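Putative cell surface hydrolase (Lactobacillus plantarum, PDB 3LP5) is a putative cell-surface hydrolase of the alpha/beta-hydrolase clan whose substrate is not known. Local coordinates at residues 3-9 against 59-65; 97-103 against 126-132. All coordinates share one frame. Numbering follows the deposited sequence.

Contact 1 of 2, residues 3-9 against 59-65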
loop_
_atom_site.group_PDB
_atom_site.type_symbol
_atom_site.label_atom_id
_atom_site.label_comp_id
_atom_site.label_asym_id
_atom_site.label_seq_id
_atom_site.Cartn_x
_atom_site.Cartn_y
_atom_site.Cartn_z
ATOM N N ARG A 3 3.720 6.099 -21.183
ATOM C CA ARG A 3 4.558 7.089 -20.516
ATOM C C ARG A 3 4.100 7.399 -19.105
ATOM O O ARG A 3 4.942 7.599 -18.245
ATOM C CB ARG A 3 4.715 8.363 -21.352
ATOM C CG ARG A 3 5.823 8.203 -22.387
ATOM C CD ARG A 3 7.260 8.663 -21.936
ATOM N NE ARG A 3 8.142 8.666 -23.112
ATOM C CZ ARG A 3 8.086 9.559 -24.115
ATOM N NH1 ARG A 3 7.208 10.565 -24.107
ATOM N NH2 ARG A 3 8.921 9.457 -25.143
ATOM N N MET A 4 2.787 7.462 -18.874
ATOM C CA MET A 4 2.265 7.658 -17.506
ATOM C C MET A 4 2.310 6.335 -16.750
ATOM O O MET A 4 1.844 5.294 -17.292
ATOM C CB MET A 4 0.825 8.230 -17.483
ATOM C CG MET A 4 0.283 8.564 -16.076
ATOM S SD MET A 4 -1.526 8.885 -15.935
ATOM C CE MET A 4 -2.110 7.502 -16.856
ATOM N N ALA A 5 2.930 6.356 -15.557
ATOM C CA ALA A 5 2.760 5.282 -14.574
ATOM C C ALA A 5 2.487 5.867 -13.193
ATOM O O ALA A 5 3.389 6.307 -12.510
ATOM C CB ALA A 5 3.972 4.319 -14.547
ATOM N N PRO A 6 1.227 5.860 -12.769
ATOM C CA PRO A 6 0.839 6.575 -11.565
ATOM C C PRO A 6 1.284 5.773 -10.335
ATOM O O PRO A 6 1.566 4.597 -10.472
ATOM C CB PRO A 6 -0.663 6.654 -11.682
ATOM C CG PRO A 6 -1.050 5.416 -12.496
ATOM C CD PRO A 6 0.110 5.151 -13.415
ATOM N N VAL A 7 1.488 6.440 -9.201
ATOM C CA VAL A 7 1.683 5.730 -7.955
ATOM C C VAL A 7 0.307 5.793 -7.221
ATOM O O VAL A 7 -0.121 6.886 -6.772
ATOM C CB VAL A 7 2.719 6.407 -7.094
ATOM C CG1 VAL A 7 2.972 5.589 -5.809
ATOM C CG2 VAL A 7 3.981 6.607 -7.866
ATOM N N ILE A 8 -0.393 4.665 -7.122
ATOM C CA ILE A 8 -1.743 4.632 -6.508
ATOM C C ILE A 8 -1.696 4.260 -5.016
ATOM O O ILE A 8 -1.133 3.252 -4.678
ATOM C CB ILE A 8 -2.687 3.698 -7.309
ATOM C CG1 ILE A 8 -2.636 4.113 -8.798
ATOM C CG2 ILE A 8 -4.127 3.792 -6.757
ATOM C CD1 ILE A 8 -3.332 3.148 -9.856
ATOM N N MET A 9 -2.195 5.141 -4.133
ATOM C CA MET A 9 -1.980 5.007 -2.687
ATOM C C MET A 9 -3.319 4.836 -1.995
ATOM O O MET A 9 -4.280 5.586 -2.266
ATOM C CB MET A 9 -1.263 6.240 -2.104
ATOM C CG MET A 9 0.072 6.704 -2.929
ATOM S SD MET A 9 0.726 8.329 -2.350
ATOM C CE MET A 9 -0.100 9.347 -3.556
ATOM N N ASN A 59 4.382 12.253 -15.771
ATOM C CA ASN A 59 4.638 10.847 -16.050
ATOM C C ASN A 59 4.411 9.969 -14.776
ATOM O O ASN A 59 4.299 8.765 -14.873
ATOM C CB ASN A 59 6.110 10.651 -16.453
ATOM C CG ASN A 59 6.494 11.359 -17.765
ATOM O OD1 ASN A 59 5.635 11.679 -18.638
ATOM N ND2 ASN A 59 7.828 11.578 -17.933
ATOM N N GLU A 60 4.377 10.589 -13.602
ATOM C CA GLU A 60 4.286 9.840 -12.331
ATOM C C GLU A 60 3.367 10.514 -11.313
ATOM O O GLU A 60 3.818 10.992 -10.247
ATOM C CB GLU A 60 5.682 9.639 -11.776
ATOM C CG GLU A 60 5.757 8.570 -10.764
ATOM C CD GLU A 60 7.203 8.216 -10.535
ATOM O OE1 GLU A 60 7.669 7.215 -11.117
ATOM O OE2 GLU A 60 7.890 9.004 -9.834
ATOM N N PRO A 61 2.052 10.592 -11.647
ATOM C CA PRO A 61 1.167 11.246 -10.709
ATOM C C PRO A 61 0.874 10.341 -9.501
ATOM O O PRO A 61 0.920 9.105 -9.620
ATOM C CB PRO A 61 -0.114 11.476 -11.532
ATOM C CG PRO A 61 -0.051 10.390 -12.607
ATOM C CD PRO A 61 1.388 10.261 -12.924
ATOM N N PHE A 62 0.612 10.988 -8.361
ATOM C CA PHE A 62 0.189 10.305 -7.157
ATOM C C PHE A 62 -1.319 10.299 -7.204
ATOM O O PHE A 62 -1.953 11.364 -7.330
ATOM C CB PHE A 62 0.621 11.093 -5.906
ATOM C CG PHE A 62 2.132 11.115 -5.643
ATOM C CD1 PHE A 62 3.009 10.239 -6.299
ATOM C CD2 PHE A 62 2.658 11.993 -4.686
ATOM C CE1 PHE A 62 4.389 10.231 -6.031
ATOM C CE2 PHE A 62 4.055 12.023 -4.429
ATOM C CZ PHE A 62 4.909 11.144 -5.099
ATOM N N ILE A 63 -1.918 9.138 -7.100
ATOM C CA ILE A 63 -3.366 9.076 -7.020
ATOM C C ILE A 63 -3.772 8.430 -5.665
ATOM O O ILE A 63 -3.394 7.281 -5.403
ATOM C CB ILE A 63 -3.894 8.311 -8.220
ATOM C CG1 ILE A 63 -3.390 8.957 -9.533
ATOM C CG2 ILE A 63 -5.422 8.294 -8.188
ATOM C CD1 ILE A 63 -3.834 8.105 -10.816
ATOM N N VAL A 64 -4.480 9.170 -4.784
ATOM C CA VAL A 64 -4.925 8.596 -3.511
ATOM C C VAL A 64 -6.309 8.064 -3.768
ATOM O O VAL A 64 -7.147 8.782 -4.330
ATOM C CB VAL A 64 -5.006 9.669 -2.393
ATOM C CG1 VAL A 64 -5.579 9.083 -1.023
ATOM C CG2 VAL A 64 -3.626 10.262 -2.166
ATOM N N ILE A 65 -6.562 6.831 -3.367
ATOM C CA ILE A 65 -7.907 6.270 -3.423
ATOM C C ILE A 65 -8.303 5.849 -2.027
ATOM O O ILE A 65 -7.679 4.927 -1.480
ATOM C CB ILE A 65 -8.006 5.036 -4.385
ATOM C CG1 ILE A 65 -7.569 5.424 -5.795
ATOM C CG2 ILE A 65 -9.468 4.459 -4.357
ATOM C CD1 ILE A 65 -7.523 4.276 -6.745
#
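Residues 3-9 and 59-65 run side by side, and 7-9 and 62-65 within them are parallel neighbouring strands, with axes 4.6 Å apart at closest approach and 23° between their directions. Their backbones form the ladder expected of a parallel pair. V7 N donates to P61 O (2.8 Å) and V7 O accepts from I63 N (2.9 Å); M9 N then donates to I63 O (2.8 Å), and M9 O accepts from I65 N (2.8 Å). V7 and M9 thus each bond with both N and O, straddling F62 and V64. Ahead of the strands, A5 N reaches N59 O at 2.9 Å, which extends the pairing into the loops. CA-H...O contacts, such as I8 CA to I63 O at 3.3 Å, supplement these bonds.

Apolar side chains close both faces. On one, P6 CB meets I63 CD1 (3.6 Å) and I8 CG2 meets I65 CD1 (3.4 Å). The other carries V7, M9, F62 and V64; here V7 CB lies 3.9 Å from F62 CD1, while the M9 thioether makes a Met-aromatic contact, its SD 5.0 Å from the F62 ring centroid in an oblique approach.

Helix 17-30 packs on the M9-F62-V64 face and helix 74-92 on the I8-I65 face. Strand 99-105 adjoins strand 7-10 on its other edge, and strand 37-42 likewise flanks strand 62-67, so that the pair lies inside the largely parallel sheet, with helices on both faces, that is characteristic of the alpha/beta-hydrolase fold.

Contact 2 of 2, residues 97-103 against 126-132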
loop_
_atom_site.group_PDB
_atom_site.type_symbol
_atom_site.label_atom_id
_atom_site.label_comp_id
_atom_site.label_asym_id
_atom_site.label_seq_id
_atom_site.Cartn_x
_atom_site.Cartn_y
_atom_site.Cartn_z
ATOM N N PHE A 97 -2.751 4.444 -18.874
ATOM C CA PHE A 97 -1.518 3.950 -18.292
ATOM C C PHE A 97 -1.572 2.448 -18.364
ATOM O O PHE A 97 -2.650 1.872 -18.162
ATOM C CB PHE A 97 -1.326 4.468 -16.868
ATOM C CG PHE A 97 -2.448 4.114 -15.926
ATOM C CD1 PHE A 97 -2.313 3.046 -15.048
ATOM C CD2 PHE A 97 -3.633 4.871 -15.891
ATOM C CE1 PHE A 97 -3.379 2.713 -14.163
ATOM C CE2 PHE A 97 -4.691 4.555 -15.011
ATOM C CZ PHE A 97 -4.567 3.487 -14.151
ATOM N N ASN A 98 -0.466 1.790 -18.686
ATOM C CA ASN A 98 -0.533 0.333 -18.655
ATOM C C ASN A 98 0.376 -0.310 -17.625
ATOM O O ASN A 98 0.522 -1.513 -17.610
ATOM C CB ASN A 98 -0.448 -0.306 -20.050
ATOM C CG ASN A 98 0.925 -0.174 -20.649
ATOM O OD1 ASN A 98 1.846 0.370 -20.019
ATOM N ND2 ASN A 98 1.088 -0.663 -21.872
ATOM N N HIS A 99 0.942 0.514 -16.760
ATOM C CA HIS A 99 1.871 0.102 -15.703
ATOM C C HIS A 99 1.550 1.028 -14.515
ATOM O O HIS A 99 1.191 2.203 -14.754
ATOM C CB HIS A 99 3.362 0.291 -16.139
ATOM C CG HIS A 99 3.903 -0.836 -16.974
ATOM N ND1 HIS A 99 3.897 -0.816 -18.361
ATOM C CD2 HIS A 99 4.473 -2.020 -16.621
ATOM C CE1 HIS A 99 4.433 -1.940 -18.821
ATOM N NE2 HIS A 99 4.796 -2.684 -17.786
ATOM N N PHE A 100 1.618 0.519 -13.271
ATOM C CA PHE A 100 1.457 1.392 -12.100
ATOM C C PHE A 100 2.209 0.820 -10.885
ATOM O O PHE A 100 2.696 -0.325 -10.905
ATOM C CB PHE A 100 -0.050 1.624 -11.754
ATOM C CG PHE A 100 -0.750 0.393 -11.252
ATOM C CD1 PHE A 100 -1.014 0.232 -9.930
ATOM C CD2 PHE A 100 -1.137 -0.622 -12.147
ATOM C CE1 PHE A 100 -1.678 -0.906 -9.436
ATOM C CE2 PHE A 100 -1.788 -1.811 -11.672
ATOM C CZ PHE A 100 -2.068 -1.952 -10.326
ATOM N N TYR A 101 2.395 1.660 -9.873
ATOM C CA TYR A 101 2.901 1.233 -8.586
ATOM C C TYR A 101 1.826 1.452 -7.507
ATOM O O TYR A 101 0.974 2.365 -7.575
ATOM C CB TYR A 101 4.159 2.010 -8.211
ATOM C CG TYR A 101 5.078 2.229 -9.385
ATOM C CD1 TYR A 101 6.001 1.273 -9.718
ATOM C CD2 TYR A 101 4.932 3.339 -10.225
ATOM C CE1 TYR A 101 6.834 1.425 -10.772
ATOM C CE2 TYR A 101 5.771 3.508 -11.330
ATOM C CZ TYR A 101 6.729 2.535 -11.589
ATOM O OH TYR A 101 7.614 2.631 -12.652
ATOM N N ALA A 102 1.909 0.641 -6.477
ATOM C CA ALA A 102 0.886 0.695 -5.443
ATOM C C ALA A 102 1.511 0.869 -4.075
ATOM O O ALA A 102 2.523 0.227 -3.771
ATOM C CB ALA A 102 0.050 -0.584 -5.508
ATOM N N LEU A 103 0.913 1.767 -3.256
ATOM C CA LEU A 103 1.269 1.911 -1.872
ATOM C C LEU A 103 0.011 1.639 -1.052
ATOM O O LEU A 103 -1.031 2.268 -1.288
ATOM C CB LEU A 103 1.772 3.322 -1.552
ATOM C CG LEU A 103 2.143 3.597 -0.091
ATOM C CD1 LEU A 103 3.391 2.907 0.366
ATOM C CD2 LEU A 103 2.342 5.092 0.236
ATOM N N VAL A 126 -3.328 -3.813 -17.989
ATOM C CA VAL A 126 -2.714 -2.907 -17.021
ATOM C C VAL A 126 -1.934 -3.716 -15.993
ATOM O O VAL A 126 -2.511 -4.550 -15.266
ATOM C CB VAL A 126 -3.792 -2.054 -16.335
ATOM C CG1 VAL A 126 -3.166 -0.923 -15.520
ATOM C CG2 VAL A 126 -4.713 -1.483 -17.372
ATOM N N HIS A 127 -0.625 -3.510 -15.913
ATOM C CA HIS A 127 0.166 -4.327 -14.968
ATOM C C HIS A 127 0.755 -3.534 -13.791
ATOM O O HIS A 127 1.093 -2.373 -13.960
ATOM C CB HIS A 127 1.266 -5.061 -15.716
ATOM C CG HIS A 127 0.751 -5.842 -16.885
ATOM N ND1 HIS A 127 0.884 -5.403 -18.189
ATOM C CD2 HIS A 127 0.028 -6.989 -16.947
ATOM C CE1 HIS A 127 0.303 -6.264 -19.009
ATOM N NE2 HIS A 127 -0.233 -7.231 -18.280
ATOM N N ILE A 128 0.865 -4.183 -12.618
ATOM C CA ILE A 128 1.503 -3.560 -11.463
ATOM C C ILE A 128 2.974 -3.940 -11.506
ATOM O O ILE A 128 3.292 -5.048 -11.849
ATOM C CB ILE A 128 0.832 -3.970 -10.158
ATOM C CG1 ILE A 128 1.428 -3.205 -8.959
ATOM C CG2 ILE A 128 0.841 -5.504 -9.981
ATOM C CD1 ILE A 128 0.806 -3.575 -7.732
ATOM N N ASP A 129 3.856 -3.000 -11.218
ATOM C CA ASP A 129 5.302 -3.263 -11.229
ATOM C C ASP A 129 5.816 -3.501 -9.811
ATOM O O ASP A 129 6.639 -4.421 -9.554
ATOM C CB ASP A 129 6.080 -2.057 -11.807
ATOM C CG ASP A 129 5.904 -1.886 -13.323
ATOM O OD1 ASP A 129 5.282 -2.766 -13.980
ATOM O OD2 ASP A 129 6.400 -0.865 -13.883
ATOM N N ARG A 130 5.369 -2.643 -8.896
ATOM C CA ARG A 130 5.832 -2.669 -7.505
ATOM C C ARG A 130 4.683 -2.362 -6.530
ATOM O O ARG A 130 3.835 -1.538 -6.843
ATOM C CB ARG A 130 6.955 -1.668 -7.300
ATOM C CG ARG A 130 8.196 -2.049 -8.116
ATOM C CD ARG A 130 9.476 -1.285 -7.668
ATOM N NE ARG A 130 9.300 0.110 -8.051
ATOM C CZ ARG A 130 9.819 0.648 -9.152
ATOM N NH1 ARG A 130 10.534 -0.103 -9.960
ATOM N NH2 ARG A 130 9.607 1.928 -9.436
ATOM N N LEU A 131 4.652 -3.101 -5.419
ATOM C CA LEU A 131 3.768 -2.912 -4.246
ATOM C C LEU A 131 4.556 -2.700 -2.947
ATOM O O LEU A 131 5.443 -3.489 -2.597
ATOM C CB LEU A 131 2.837 -4.137 -4.075
ATOM C CG LEU A 131 1.947 -4.129 -2.806
ATOM C CD1 LEU A 131 0.934 -2.928 -2.792
ATOM C CD2 LEU A 131 1.302 -5.534 -2.721
ATOM N N MET A 132 4.292 -1.621 -2.247
ATOM C CA MET A 132 4.804 -1.476 -0.869
ATOM C C MET A 132 3.604 -1.420 0.088
ATOM O O MET A 132 2.618 -0.679 -0.135
ATOM C CB MET A 132 5.722 -0.241 -0.727
ATOM C CG MET A 132 6.111 0.228 0.729
ATOM S SD MET A 132 7.333 1.619 0.733
ATOM C CE MET A 132 8.775 0.701 0.288
#
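Side-chain rotamers shape much of the interface between 97-103 and 126-132, whose strands 99-103 and 127-132 run parallel with 42° between their axes. F97 and F100 both adopt chi1 p and bring their rings to V126: CG1 of V126 is 3.9 Å from F97 CE1 and also 3.9 Å from F100 CD2. The F100 ring goes on to lie against I128, whose CB sits 4.0 Å from the ring centroid in a CH-pi contact. I128, fully extended (t, t), places CD1 3.8 Å from A102 CB, and L131 (t, p) sends CD1 to the same methyl at 3.7 Å.

On the opposite face, which carries H99, Y101 and L103, H99 (chi1 m) donates from ND1 to OD1 of its neighbour N98 (2.9 Å), a bond within the segment. Y101, with chi1 at -40°, lays CE1 3.7 Å from D129 CB and under one face of the R130 guanidinium, whose NE is held by the L231 carbonyl. L103 CD1 meets M132 CG at 3.8 Å.

F100 N bonds to H127 O (3.0 Å) and F100 O accepts D129 N (2.9 Å); A102 N bonds to R130 O (2.9 Å). Since F100 pairs with I128 but A102 with L131, the second strand holds one extra residue, a beta bulge around D129 and R130 that leaves R130 N without a partner.

Joined through helix 107-118, the strands form a beta-alpha-beta unit, and 99-105 leads into a GxSxG sequence at G104, S106 and G108, consistent with the nucleophile elbow of alpha/beta hydrolases.

Contact 1 closes before contact 2 opens along the chain, yet their centres lie only 9 Å apart, because strands 7-10 and 99-105 are neighbours in one mixed sheet. The four strands follow the order 62-67, 7-10, 99-105, 127-134, all parallel, and I8 stitches the two contacts together: its N lies 2.7 Å from Y101 O and its O 2.9 Å from L103 N, both probable hydrogen bonds. Helices 17-30 and 217-231 pack on the face bearing M9 and L103, helices 74-92 and 107-118 on the other. Together the contacts build the middle of an alpha/beta-hydrolase sheet, from which the probable nucleophile elbow emerges.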